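Local coordinates for protein aminopeptidase N (PDB 5DLL) that releases N-terminal amino acids from peptides as a zinc metallopeptidase of the M1 family, probably in the breakdown of intracellular peptides, at residues I214-R219 / W248-F253; L302-V307 / Q340-D345; T335-Q340 / E410-G415; F420-G425 / M437-N442. All coordinates share one frame; numbering follows the deposited sequence.

Interaction 1. Residues I214-R219 / W248-F253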
loop_
_atom_site.group_PDB
_atom_site.type_symbol
_atom_site.label_atom_id
_atom_site.label_comp_id
_atom_site.label_asym_id
_atom_site.label_seq_id
_atom_site.Cartn_x
_atom_site.Cartn_y
_atom_site.Cartn_z
ATOM N N ILE A 214 21.753 -10.455 15.500
ATOM C CA ILE A 214 23.030 -10.925 14.964
ATOM C C ILE A 214 22.880 -11.205 13.475
ATOM O O ILE A 214 22.007 -11.970 13.062
ATOM C CB ILE A 214 23.521 -12.210 15.663
ATOM C CG1 ILE A 214 23.677 -11.988 17.176
ATOM C CG2 ILE A 214 24.829 -12.691 15.040
ATOM C CD1 ILE A 214 24.894 -11.179 17.571
ATOM N N THR A 215 23.748 -10.597 12.677
ATOM C CA THR A 215 23.688 -10.746 11.232
ATOM C C THR A 215 24.306 -12.064 10.765
ATOM O O THR A 215 24.919 -12.798 11.542
ATOM C CB THR A 215 24.384 -9.566 10.518
ATOM O OG1 THR A 215 25.778 -9.527 10.860
ATOM C CG2 THR A 215 23.738 -8.256 10.906
ATOM N N LYS A 216 24.126 -12.334 9.477
ATOM C CA LYS A 216 24.651 -13.512 8.786
ATOM C C LYS A 216 26.183 -13.596 8.839
ATOM O O LYS A 216 26.746 -14.693 8.873
ATOM C CB LYS A 216 24.175 -13.437 7.333
ATOM C CG LYS A 216 24.532 -14.582 6.397
ATOM C CD LYS A 216 23.789 -14.425 5.062
ATOM C CE LYS A 216 23.930 -13.021 4.456
ATOM N NZ LYS A 216 23.172 -12.841 3.193
ATOM N N SER A 217 26.849 -12.439 8.848
ATOM C CA SER A 217 28.305 -12.374 9.011
ATOM C C SER A 217 28.696 -12.124 10.475
ATOM O O SER A 217 29.827 -11.726 10.763
ATOM C CB SER A 217 28.892 -11.283 8.120
ATOM O OG SER A 217 28.592 -10.002 8.638
ATOM N N GLN A 218 27.745 -12.346 11.383
ATOM C CA GLN A 218 27.986 -12.404 12.828
ATOM C C GLN A 218 28.161 -11.045 13.512
ATOM O O GLN A 218 28.610 -10.990 14.658
ATOM C CB GLN A 218 29.190 -13.316 13.136
ATOM C CG GLN A 218 28.968 -14.253 14.310
ATOM C CD GLN A 218 27.826 -15.221 14.066
ATOM O OE1 GLN A 218 27.455 -15.485 12.920
ATOM N NE2 GLN A 218 27.254 -15.747 15.144
ATOM N N ARG A 219 27.785 -9.959 12.837
ATOM C CA ARG A 219 27.929 -8.624 13.416
ATOM C C ARG A 219 26.731 -8.289 14.294
ATOM O O ARG A 219 25.602 -8.666 13.986
ATOM C CB ARG A 219 28.082 -7.557 12.331
ATOM C CG ARG A 219 28.955 -6.387 12.767
ATOM C CD ARG A 219 28.685 -5.113 11.981
ATOM N NE ARG A 219 28.250 -5.383 10.609
ATOM C CZ ARG A 219 27.038 -5.125 10.115
ATOM N NH1 ARG A 219 26.089 -4.563 10.859
ATOM N NH2 ARG A 219 26.773 -5.427 8.851
ATOM N N TRP A 248 14.499 -12.303 6.945
ATOM C CA TRP A 248 13.906 -12.691 5.670
ATOM C C TRP A 248 14.710 -12.150 4.500
ATOM O O TRP A 248 14.807 -12.787 3.449
ATOM C CB TRP A 248 12.468 -12.191 5.575
ATOM C CG TRP A 248 11.827 -12.497 4.264
ATOM C CD1 TRP A 248 11.218 -13.658 3.901
ATOM C CD2 TRP A 248 11.731 -11.623 3.135
ATOM N NE1 TRP A 248 10.743 -13.564 2.614
ATOM C CE2 TRP A 248 11.044 -12.321 2.121
ATOM C CE3 TRP A 248 12.151 -10.311 2.884
ATOM C CZ2 TRP A 248 10.767 -11.752 0.874
ATOM C CZ3 TRP A 248 11.878 -9.751 1.639
ATOM C CH2 TRP A 248 11.193 -10.472 0.654
ATOM N N ASP A 249 15.280 -10.969 4.689
ATOM C CA ASP A 249 16.073 -10.330 3.657
ATOM C C ASP A 249 17.373 -11.102 3.486
ATOM O O ASP A 249 17.803 -11.345 2.351
ATOM C CB ASP A 249 16.352 -8.867 4.021
ATOM C CG ASP A 249 16.232 -7.925 2.830
ATOM O OD1 ASP A 249 16.118 -8.396 1.677
ATOM O OD2 ASP A 249 16.245 -6.692 3.047
ATOM N N GLU A 250 17.982 -11.496 4.608
ATOM C CA GLU A 250 19.169 -12.360 4.582
ATOM C C GLU A 250 18.862 -13.701 3.923
ATOM O O GLU A 250 19.533 -14.102 2.972
ATOM C CB GLU A 250 19.710 -12.607 5.993
ATOM C CG GLU A 250 20.429 -11.417 6.603
ATOM C CD GLU A 250 20.945 -11.685 8.005
ATOM O OE1 GLU A 250 20.421 -12.586 8.685
ATOM O OE2 GLU A 250 21.882 -10.989 8.438
ATOM N N ASP A 251 17.836 -14.385 4.424
ATOM C CA ASP A 251 17.502 -15.726 3.945
ATOM C C ASP A 251 17.157 -15.735 2.457
ATOM O O ASP A 251 17.780 -16.450 1.686
ATOM C CB ASP A 251 16.346 -16.332 4.758
ATOM C CG ASP A 251 16.767 -16.761 6.171
ATOM O OD1 ASP A 251 17.983 -16.845 6.462
ATOM O OD2 ASP A 251 15.865 -17.026 6.996
ATOM N N ARG A 252 16.186 -14.928 2.049
ATOM C CA ARG A 252 15.698 -14.985 0.676
ATOM C C ARG A 252 16.497 -14.149 -0.331
ATOM O O ARG A 252 16.694 -14.579 -1.469
ATOM C CB ARG A 252 14.225 -14.588 0.609
ATOM C CG ARG A 252 13.680 -14.693 -0.800
ATOM C CD ARG A 252 12.182 -14.904 -0.864
ATOM N NE ARG A 252 11.749 -14.815 -2.256
ATOM C CZ ARG A 252 10.492 -14.680 -2.663
ATOM N NH1 ARG A 252 9.493 -14.628 -1.785
ATOM N NH2 ARG A 252 10.235 -14.599 -3.965
ATOM N N PHE A 253 16.943 -12.961 0.070
ATOM C CA PHE A 253 17.588 -12.032 -0.869
ATOM C C PHE A 253 19.114 -11.943 -0.750
ATOM O O PHE A 253 19.776 -11.421 -1.651
ATOM C CB PHE A 253 16.953 -10.639 -0.754
ATOM C CG PHE A 253 15.750 -10.452 -1.637
ATOM C CD1 PHE A 253 14.487 -10.842 -1.210
ATOM C CD2 PHE A 253 15.883 -9.899 -2.904
ATOM C CE1 PHE A 253 13.380 -10.680 -2.031
ATOM C CE2 PHE A 253 14.779 -9.733 -3.728
ATOM C CZ PHE A 253 13.526 -10.125 -3.293
#
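Glu250 reaches from its helix to the backbone of the turn at 215-218, where Lys216 N donates to its OE2 over 2.8 Å. This is the one hydrogen bond between the two segments, and it is moderately bent, with an angle of 149° at the hydrogen; the donor comes from above the carboxylate plane. An extended side chain beyond CG carries the carboxylate that far (chi2 180°). Its other oxygen, OE1, is bonded to the hydroxyl of Tyr213, so both carboxylate oxygens are tied to the same hairpin.

The remaining contacts gather at the same oxygen. Thr215 CA lies 3.3 Å from Glu250 OE2, and Lys216 CB packs beside the carboxylate. Lys216 NZ, 5.7 Å from Glu250 OE2, makes no ion pair with it and may add only a weak long-range attraction.

Within the turn, a type I beta turn, Gln218 N bonds to Thr215 O. Thr215 OG1 accepts from Arg219 N, just after the turn, at 2.9 Å and is also hydrogen-bonded to Glu256. The contact joins the hairpin between strands 207-214 and 220-227, at the margin of their mixed sheet, to the C-terminal part of helix 236-253, other residues of which pack against helices 297-312, 328-346 and 390-423.

Interaction 2. Residues L302-V307 / Q340-D345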
loop_
_atom_site.group_PDB
_atom_site.type_symbol
_atom_site.label_atom_id
_atom_site.label_comp_id
_atom_site.label_asym_id
_atom_site.label_seq_id
_atom_site.Cartn_x
_atom_site.Cartn_y
_atom_site.Cartn_z
ATOM N N LEU A 302 -0.446 -5.926 9.245
ATOM C CA LEU A 302 -0.157 -4.625 8.645
ATOM C C LEU A 302 1.061 -3.959 9.275
ATOM O O LEU A 302 1.887 -3.384 8.562
ATOM C CB LEU A 302 -1.375 -3.707 8.740
ATOM C CG LEU A 302 -2.538 -4.087 7.816
ATOM C CD1 LEU A 302 -3.824 -3.383 8.238
ATOM C CD2 LEU A 302 -2.196 -3.781 6.364
ATOM N N VAL A 303 1.169 -4.036 10.602
ATOM C CA VAL A 303 2.350 -3.541 11.328
ATOM C C VAL A 303 3.616 -4.204 10.800
ATOM O O VAL A 303 4.636 -3.544 10.595
ATOM C CB VAL A 303 2.244 -3.806 12.848
ATOM C CG1 VAL A 303 3.590 -3.618 13.541
ATOM C CG2 VAL A 303 1.200 -2.895 13.479
ATOM N N GLN A 304 3.533 -5.515 10.597
ATOM C CA GLN A 304 4.628 -6.297 10.037
ATOM C C GLN A 304 4.995 -5.814 8.634
ATOM O O GLN A 304 6.166 -5.580 8.347
ATOM C CB GLN A 304 4.231 -7.778 9.990
ATOM C CG GLN A 304 5.378 -8.737 9.699
ATOM C CD GLN A 304 4.900 -10.123 9.303
ATOM O OE1 GLN A 304 4.052 -10.277 8.419
ATOM N NE2 GLN A 304 5.454 -11.139 9.949
ATOM N N SER A 305 3.979 -5.678 7.781
ATOM C CA SER A 305 4.132 -5.234 6.384
ATOM C C SER A 305 4.727 -3.835 6.269
ATOM O O SER A 305 5.584 -3.573 5.415
ATOM C CB SER A 305 2.763 -5.240 5.689
ATOM O OG SER A 305 2.836 -4.652 4.405
ATOM N N VAL A 306 4.234 -2.943 7.121
ATOM C CA VAL A 306 4.691 -1.559 7.179
ATOM C C VAL A 306 6.177 -1.498 7.546
ATOM O O VAL A 306 6.983 -0.904 6.825
ATOM C CB VAL A 306 3.843 -0.761 8.201
ATOM C CG1 VAL A 306 4.508 0.552 8.581
ATOM C CG2 VAL A 306 2.441 -0.519 7.656
ATOM N N VAL A 307 6.529 -2.123 8.666
ATOM C CA VAL A 307 7.911 -2.157 9.132
ATOM C C VAL A 307 8.782 -2.836 8.078
ATOM O O VAL A 307 9.870 -2.354 7.752
ATOM C CB VAL A 307 8.040 -2.907 10.481
ATOM C CG1 VAL A 307 9.503 -3.126 10.853
ATOM C CG2 VAL A 307 7.319 -2.153 11.594
ATOM N N GLN A 340 5.361 -7.458 -0.358
ATOM C CA GLN A 340 4.245 -8.380 -0.576
ATOM C C GLN A 340 4.722 -9.834 -0.665
ATOM O O GLN A 340 3.966 -10.757 -0.365
ATOM C CB GLN A 340 3.381 -7.959 -1.774
ATOM C CG GLN A 340 4.059 -7.928 -3.129
ATOM C CD GLN A 340 3.233 -7.194 -4.180
ATOM O OE1 GLN A 340 2.446 -6.299 -3.856
ATOM N NE2 GLN A 340 3.419 -7.559 -5.451
ATOM N N GLU A 341 5.984 -10.029 -1.043
ATOM C CA GLU A 341 6.638 -11.346 -0.964
ATOM C C GLU A 341 6.993 -11.737 0.466
ATOM O O GLU A 341 6.937 -12.911 0.829
ATOM C CB GLU A 341 7.919 -11.360 -1.801
ATOM C CG GLU A 341 7.681 -11.412 -3.298
ATOM C CD GLU A 341 7.037 -12.709 -3.733
ATOM O OE1 GLU A 341 7.442 -13.784 -3.240
ATOM O OE2 GLU A 341 6.116 -12.654 -4.571
ATOM N N PHE A 342 7.393 -10.748 1.254
ATOM C CA PHE A 342 7.727 -10.937 2.664
ATOM C C PHE A 342 6.495 -11.384 3.423
ATOM O O PHE A 342 6.516 -12.388 4.136
ATOM C CB PHE A 342 8.267 -9.617 3.221
ATOM C CG PHE A 342 8.376 -9.561 4.721
ATOM C CD1 PHE A 342 9.131 -10.491 5.416
ATOM C CD2 PHE A 342 7.774 -8.521 5.433
ATOM C CE1 PHE A 342 9.253 -10.415 6.796
ATOM C CE2 PHE A 342 7.894 -8.437 6.810
ATOM C CZ PHE A 342 8.635 -9.387 7.494
ATOM N N THR A 343 5.412 -10.638 3.246
ATOM C CA THR A 343 4.133 -10.990 3.846
ATOM C C THR A 343 3.615 -12.358 3.364
ATOM O O THR A 343 3.026 -13.099 4.148
ATOM C CB THR A 343 3.103 -9.875 3.599
ATOM O OG1 THR A 343 3.488 -8.729 4.361
ATOM C CG2 THR A 343 1.698 -10.291 4.024
ATOM N N SER A 344 3.853 -12.693 2.096
ATOM C CA SER A 344 3.405 -13.967 1.524
ATOM C C SER A 344 4.090 -15.191 2.159
ATOM O O SER A 344 3.428 -16.185 2.500
ATOM C CB SER A 344 3.635 -13.967 0.012
ATOM O OG SER A 344 2.779 -13.051 -0.635
ATOM N N ASP A 345 5.410 -15.113 2.312
ATOM C CA ASP A 345 6.191 -16.193 2.922
ATOM C C ASP A 345 5.826 -16.447 4.389
ATOM O O ASP A 345 5.593 -17.589 4.778
ATOM C CB ASP A 345 7.692 -15.896 2.813
ATOM C CG ASP A 345 8.194 -15.898 1.369
ATOM O OD1 ASP A 345 7.530 -16.503 0.492
ATOM O OD2 ASP A 345 9.264 -15.295 1.117
#
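Gln304 and Phe342 fill much of the interface between helices 297-312 and 328-346, whose short segments run roughly antiparallel, at 140°, with axes 9.6 Å apart. The glutamine leaves its helix with CB directed at the opposite one. CG, anti to the backbone N (chi1 -168°), comes to rest beside the ring, 3.8 Å from Phe342 CE2 and a little farther from CZ. Beyond it the chain stays extended, which takes the amide past the phenyl group, the two planes inclined by 50°. At the tip, OE1 accepts a hydrogen bond from Asn347 ND2, just beyond the segment 340-345, and lies 4.4 Å from Thr343 OG1, too far for a bond.

The backbone of Gln304 takes part as well: its O sits at the ring edge, in the ring plane, 3.7 Å from Phe342 CE2. The phenyl group also meets Phe312, edge-to-face, and the Trp248 ring of helix 236-253. At the next residue of each helix, Ser305 CB touches Thr343 OG1 at 3.8 Å, where the backbones come nearest, with 6.3 Å between the CA atoms of Ser305 and Thr343. The hydroxyl of Thr343 is turned back to its own helix, in a weak hydrogen bond to Asp339 O.

Chemically, then, the two segments meet through van der Waals packing, carbon against ring and hydroxyl, while the buried glutamine oxygen finds its partner just beyond them in Asn347.

Interaction 3. Residues T335-Q340 / E410-G415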
loop_
_atom_site.group_PDB
_atom_site.type_symbol
_atom_site.label_atom_id
_atom_site.label_comp_id
_atom_site.label_asym_id
_atom_site.label_seq_id
_atom_site.Cartn_x
_atom_site.Cartn_y
_atom_site.Cartn_z
ATOM N N THR A 335 10.427 -2.365 -4.003
ATOM C CA THR A 335 10.275 -2.505 -2.553
ATOM C C THR A 335 8.866 -2.963 -2.158
ATOM O O THR A 335 8.687 -3.580 -1.108
ATOM C CB THR A 335 10.583 -1.174 -1.829
ATOM O OG1 THR A 335 11.785 -0.595 -2.353
ATOM C CG2 THR A 335 10.747 -1.398 -0.335
ATOM N N VAL A 336 7.872 -2.636 -2.984
ATOM C CA VAL A 336 6.494 -3.095 -2.785
ATOM C C VAL A 336 6.414 -4.582 -3.108
ATOM O O VAL A 336 5.825 -5.365 -2.354
ATOM C CB VAL A 336 5.487 -2.310 -3.663
ATOM C CG1 VAL A 336 4.135 -3.010 -3.719
ATOM C CG2 VAL A 336 5.304 -0.887 -3.140
ATOM N N PHE A 337 7.005 -4.969 -4.235
ATOM C CA PHE A 337 7.092 -6.375 -4.607
ATOM C C PHE A 337 7.732 -7.176 -3.479
ATOM O O PHE A 337 7.265 -8.257 -3.126
ATOM C CB PHE A 337 7.900 -6.542 -5.896
ATOM C CG PHE A 337 8.255 -7.966 -6.204
ATOM C CD1 PHE A 337 7.329 -8.811 -6.788
ATOM C CD2 PHE A 337 9.517 -8.462 -5.903
ATOM C CE1 PHE A 337 7.651 -10.125 -7.066
ATOM C CE2 PHE A 337 9.851 -9.775 -6.185
ATOM C CZ PHE A 337 8.916 -10.609 -6.766
ATOM N N ARG A 338 8.791 -6.628 -2.902
ATOM C CA ARG A 338 9.474 -7.287 -1.802
ATOM C C ARG A 338 8.602 -7.394 -0.551
ATOM O O ARG A 338 8.536 -8.459 0.054
ATOM C CB ARG A 338 10.777 -6.569 -1.486
ATOM C CG ARG A 338 11.785 -6.642 -2.619
ATOM C CD ARG A 338 12.994 -5.789 -2.299
ATOM N NE ARG A 338 13.757 -6.390 -1.209
ATOM C CZ ARG A 338 14.688 -5.765 -0.498
ATOM N NH1 ARG A 338 14.989 -4.498 -0.733
ATOM N NH2 ARG A 338 15.318 -6.415 0.460
ATOM N N ASP A 339 7.927 -6.311 -0.175
ATOM C CA ASP A 339 7.054 -6.332 1.010
ATOM C C ASP A 339 5.890 -7.318 0.854
ATOM O O ASP A 339 5.476 -7.945 1.829
ATOM C CB ASP A 339 6.555 -4.915 1.396
ATOM C CG ASP A 339 5.130 -4.601 0.895
ATOM O OD1 ASP A 339 4.969 -3.605 0.159
ATOM O OD2 ASP A 339 4.167 -5.317 1.259
ATOM N N GLN A 340 5.361 -7.458 -0.358
ATOM C CA GLN A 340 4.245 -8.380 -0.576
ATOM C C GLN A 340 4.722 -9.834 -0.665
ATOM O O GLN A 340 3.966 -10.757 -0.365
ATOM C CB GLN A 340 3.381 -7.959 -1.774
ATOM C CG GLN A 340 4.059 -7.928 -3.129
ATOM C CD GLN A 340 3.233 -7.194 -4.180
ATOM O OE1 GLN A 340 2.446 -6.299 -3.856
ATOM N NE2 GLN A 340 3.419 -7.559 -5.451
ATOM N N GLU A 410 15.634 -18.378 -8.852
ATOM C CA GLU A 410 17.090 -18.468 -8.870
ATOM C C GLU A 410 17.688 -17.401 -9.785
ATOM O O GLU A 410 18.625 -16.701 -9.398
ATOM C CB GLU A 410 17.531 -19.872 -9.296
ATOM C CG GLU A 410 18.950 -20.245 -8.877
ATOM C CD GLU A 410 19.277 -21.715 -9.111
ATOM O OE1 GLU A 410 18.404 -22.470 -9.595
ATOM O OE2 GLU A 410 20.418 -22.123 -8.806
ATOM N N GLY A 411 17.116 -17.269 -10.982
ATOM C CA GLY A 411 17.559 -16.282 -11.970
ATOM C C GLY A 411 17.205 -14.844 -11.624
ATOM O O GLY A 411 17.893 -13.909 -12.034
ATOM N N PHE A 412 16.118 -14.665 -10.882
ATOM C CA PHE A 412 15.725 -13.353 -10.384
ATOM C C PHE A 412 16.715 -12.859 -9.328
ATOM O O PHE A 412 17.098 -11.690 -9.339
ATOM C CB PHE A 412 14.314 -13.422 -9.803
ATOM C CG PHE A 412 13.751 -12.088 -9.392
ATOM C CD1 PHE A 412 13.217 -11.224 -10.341
ATOM C CD2 PHE A 412 13.728 -11.708 -8.056
ATOM C CE1 PHE A 412 12.685 -9.999 -9.969
ATOM C CE2 PHE A 412 13.197 -10.486 -7.678
ATOM C CZ PHE A 412 12.677 -9.630 -8.636
ATOM N N GLN A 413 17.131 -13.750 -8.427
ATOM C CA GLN A 413 18.164 -13.430 -7.436
ATOM C C GLN A 413 19.529 -13.181 -8.089
ATOM O O GLN A 413 20.287 -12.329 -7.629
ATOM C CB GLN A 413 18.292 -14.540 -6.388
ATOM C CG GLN A 413 17.065 -14.750 -5.514
ATOM C CD GLN A 413 16.662 -13.513 -4.735
ATOM O OE1 GLN A 413 17.493 -12.654 -4.430
ATOM N NE2 GLN A 413 15.374 -13.416 -4.406
ATOM N N LYS A 414 19.844 -13.929 -9.146
ATOM C CA LYS A 414 21.032 -13.643 -9.968
ATOM C C LYS A 414 20.993 -12.214 -10.518
ATOM O O LYS A 414 22.029 -11.553 -10.628
ATOM C CB LYS A 414 21.146 -14.618 -11.149
ATOM C CG LYS A 414 21.745 -15.980 -10.836
ATOM C CD LYS A 414 21.872 -16.789 -12.121
ATOM C CE LYS A 414 22.488 -18.162 -11.890
ATOM N NZ LYS A 414 21.587 -19.088 -11.148
ATOM N N GLY A 415 19.797 -11.758 -10.885
ATOM C CA GLY A 415 19.597 -10.406 -11.392
ATOM C C GLY A 415 19.697 -9.332 -10.323
ATOM O O GLY A 415 20.188 -8.238 -10.597
#
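Phe337 and Phe412 point at each other from opposite directions, each from the inner side of its own helix. In both, CG stands anti to the backbone N (chi1 169° for Phe337 and -174° for Phe412), which sends the ring straight out into the space between helices 328-346 and 390-423. The rings meet obliquely, their centroids 5.5 Å apart and their planes inclined by 60°.

One carbon of Phe337 meets two adjacent carbons of Phe412: Phe337 CE2 approaches both Phe412 CE2 and Phe412 CZ at 3.7 Å. These atoms carry all the packing between the segments, whose backbones stay well apart. The interaction is apolar, and both rings are buried.

Neighbours from helix 390-423 enlarge the packing. Phe337 also rests on Ile400 and Arg401, an earlier part of that helix, and Phe412 meets the ring of His404 there. On other faces of helix 328-346, Asp339 is hydrogen-bonded to the zinc ligand His309, and Arg338 forms a salt bridge with Asp249.

Such helix-to-helix hydrophobic packing belongs to the core of the M1 catalytic domain, here close to the zinc site: helix 328-346 supplies the metal ligand Glu332, and the Phe337 side chain lies about 11 Å from the zinc ion.

Interaction 4. Residues F420-G425 / M437-N442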
loop_
_atom_site.group_PDB
_atom_site.type_symbol
_atom_site.label_atom_id
_atom_site.label_comp_id
_atom_site.label_asym_id
_atom_site.label_seq_id
_atom_site.Cartn_x
_atom_site.Cartn_y
_atom_site.Cartn_z
ATOM N N PHE A 420 22.964 -4.889 -7.752
ATOM C CA PHE A 420 23.737 -4.230 -6.698
ATOM C C PHE A 420 25.223 -4.170 -7.034
ATOM O O PHE A 420 25.897 -3.215 -6.667
ATOM C CB PHE A 420 23.533 -4.929 -5.351
ATOM C CG PHE A 420 22.120 -4.855 -4.844
ATOM C CD1 PHE A 420 21.567 -3.637 -4.486
ATOM C CD2 PHE A 420 21.341 -5.998 -4.726
ATOM C CE1 PHE A 420 20.263 -3.556 -4.025
ATOM C CE2 PHE A 420 20.039 -5.927 -4.262
ATOM C CZ PHE A 420 19.498 -4.702 -3.914
ATOM N N GLU A 421 25.734 -5.186 -7.726
ATOM C CA GLU A 421 27.135 -5.186 -8.169
ATOM C C GLU A 421 27.434 -3.977 -9.069
ATOM O O GLU A 421 28.432 -3.285 -8.883
ATOM C CB GLU A 421 27.493 -6.503 -8.881
ATOM C CG GLU A 421 27.772 -7.671 -7.931
ATOM C CD GLU A 421 27.743 -9.051 -8.598
ATOM O OE1 GLU A 421 27.503 -9.155 -9.823
ATOM O OE2 GLU A 421 27.961 -10.052 -7.884
ATOM N N ARG A 422 26.558 -3.720 -10.033
ATOM C CA ARG A 422 26.713 -2.566 -10.917
ATOM C C ARG A 422 26.472 -1.242 -10.201
ATOM O O ARG A 422 27.241 -0.289 -10.364
ATOM C CB ARG A 422 25.736 -2.656 -12.095
ATOM C CG ARG A 422 26.088 -3.709 -13.124
ATOM C CD ARG A 422 25.045 -3.768 -14.228
ATOM N NE ARG A 422 25.443 -4.687 -15.291
ATOM C CZ ARG A 422 24.661 -5.084 -16.291
ATOM N NH1 ARG A 422 23.407 -4.654 -16.396
ATOM N NH2 ARG A 422 25.138 -5.926 -17.196
ATOM N N HIS A 423 25.404 -1.193 -9.405
ATOM C CA HIS A 423 24.796 0.074 -9.018
ATOM C C HIS A 423 24.753 0.388 -7.519
ATOM O O HIS A 423 23.983 1.251 -7.100
ATOM C CB HIS A 423 23.376 0.136 -9.593
ATOM C CG HIS A 423 23.309 -0.116 -11.067
ATOM N ND1 HIS A 423 24.145 0.508 -11.968
ATOM C CD2 HIS A 423 22.489 -0.908 -11.800
ATOM C CE1 HIS A 423 23.851 0.104 -13.191
ATOM N NE2 HIS A 423 22.848 -0.753 -13.117
ATOM N N ASP A 424 25.573 -0.274 -6.708
ATOM C CA ASP A 424 25.705 0.133 -5.304
ATOM C C ASP A 424 26.267 1.560 -5.270
ATOM O O ASP A 424 27.264 1.854 -5.927
ATOM C CB ASP A 424 26.604 -0.837 -4.521
ATOM C CG ASP A 424 26.732 -0.471 -3.043
ATOM O OD1 ASP A 424 25.879 0.264 -2.516
ATOM O OD2 ASP A 424 27.697 -0.928 -2.398
ATOM N N GLY A 425 25.606 2.442 -4.525
ATOM C CA GLY A 425 25.974 3.857 -4.475
ATOM C C GLY A 425 25.730 4.593 -5.784
ATOM O O GLY A 425 26.508 5.468 -6.154
ATOM N N MET A 437 18.752 -7.606 -14.821
ATOM C CA MET A 437 17.883 -8.779 -14.794
ATOM C C MET A 437 18.010 -9.561 -16.115
ATOM O O MET A 437 17.966 -10.794 -16.132
ATOM C CB MET A 437 16.436 -8.306 -14.568
ATOM C CG MET A 437 15.571 -9.138 -13.632
ATOM S SD MET A 437 16.165 -9.467 -11.961
ATOM C CE MET A 437 16.840 -7.874 -11.502
ATOM N N ALA A 438 18.176 -8.830 -17.216
ATOM C CA ALA A 438 18.387 -9.426 -18.536
ATOM C C ALA A 438 19.760 -10.080 -18.628
ATOM O O ALA A 438 19.876 -11.259 -18.952
ATOM C CB ALA A 438 18.249 -8.364 -19.622
ATOM N N ASP A 439 20.793 -9.298 -18.327
ATOM C CA ASP A 439 22.178 -9.712 -18.537
ATOM C C ASP A 439 22.638 -10.818 -17.586
ATOM O O ASP A 439 23.429 -11.672 -17.976
ATOM C CB ASP A 439 23.114 -8.501 -18.432
ATOM C CG ASP A 439 22.875 -7.469 -19.536
ATOM O OD1 ASP A 439 22.563 -7.867 -20.680
ATOM O OD2 ASP A 439 23.005 -6.255 -19.254
ATOM N N ALA A 440 22.144 -10.811 -16.351
ATOM C CA ALA A 440 22.481 -11.858 -15.378
ATOM C C ALA A 440 21.933 -13.227 -15.782
ATOM O O ALA A 440 22.424 -14.255 -15.311
ATOM C CB ALA A 440 21.969 -11.485 -13.992
ATOM N N ASN A 441 20.910 -13.230 -16.637
ATOM C CA ASN A 441 20.272 -14.458 -17.104
ATOM C C ASN A 441 20.363 -14.660 -18.613
ATOM O O ASN A 441 19.555 -15.382 -19.194
ATOM C CB ASN A 441 18.814 -14.465 -16.655
ATOM C CG ASN A 441 18.685 -14.565 -15.156
ATOM O OD1 ASN A 441 18.795 -15.652 -14.594
ATOM N ND2 ASN A 441 18.483 -13.430 -14.494
ATOM N N ASN A 442 21.352 -14.034 -19.242
ATOM C CA ASN A 442 21.650 -14.293 -20.644
ATOM C C ASN A 442 20.378 -14.217 -21.493
ATOM O O ASN A 442 20.026 -15.162 -22.197
ATOM C CB ASN A 442 22.323 -15.671 -20.766
ATOM C CG ASN A 442 23.067 -15.856 -22.078
ATOM O OD1 ASN A 442 23.321 -14.897 -22.808
ATOM N ND2 ASN A 442 23.435 -17.101 -22.377
#
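A surface salt bridge between Arg422 and Asp439 joins the C-terminal end of the long helix 390-423 to that of helix 430-439, the latter closed by a Schellman motif. One carboxylate oxygen takes both donors. Arg422 NH2 gives the stronger bond, 3.0 Å to Asp439 OD2 with an angle of 159° at the hydrogen, while NH1 adds a weak one of 3.3 Å to the same atom. Both nitrogens converge on OD2, so the pairing does not use the two oxygens side by side.

The guanidinium group presents its edge, with OD2 almost in its plane, but the carboxylate is turned by 66° against it. NH2 meets OD2 on the anti side and somewhat out of the carboxylate plane. An arginine chain extended from CG to NE spans the gap between the helices, and its aliphatic part is packed too: Arg422 CB sits over the centre of the His423 ring. That imidazole has a polar partner of its own, ND1 being hydrogen-bonded to Gln426 OE1.

At the helix end, Arg443 N reaches back to Ala438 O and Asn442 N bonds weakly to Asp439 O, with Asn442 at positive phi in the C-prime place. Asn441 serves the carbonyls there. Its ND2 bonds to Gly411 O on helix 390-423 as well as to its own helix, where it meets Met437 O in the plane of that carbonyl, 3.1 Å away and nearly straight at 173°.

How the interactions relate
Helices 328-346 and 390-423 tie the set together: interactions 2 and 3 share the first, with Gln340 in both, and interactions 3 and 4 the second. Interaction 1 joins them through helix 236-253. Trp248 CH2 packs 3.4 Å from Arg338 O of interaction 3, and Arg252 NH1 forms a salt bridge with Glu341 OE1 of interaction 2 at 2.7 Å. Interactions 3 and 4 also meet where Gly415 C lies 3.4 Å from Met437 CE. Interactions 2 and 3 lie near the metal site, the side chain of Ser305 being about 10 Å from the zinc ion, whereas interactions 1 and 4 lie away from it; interactions 2 and 4 do not touch.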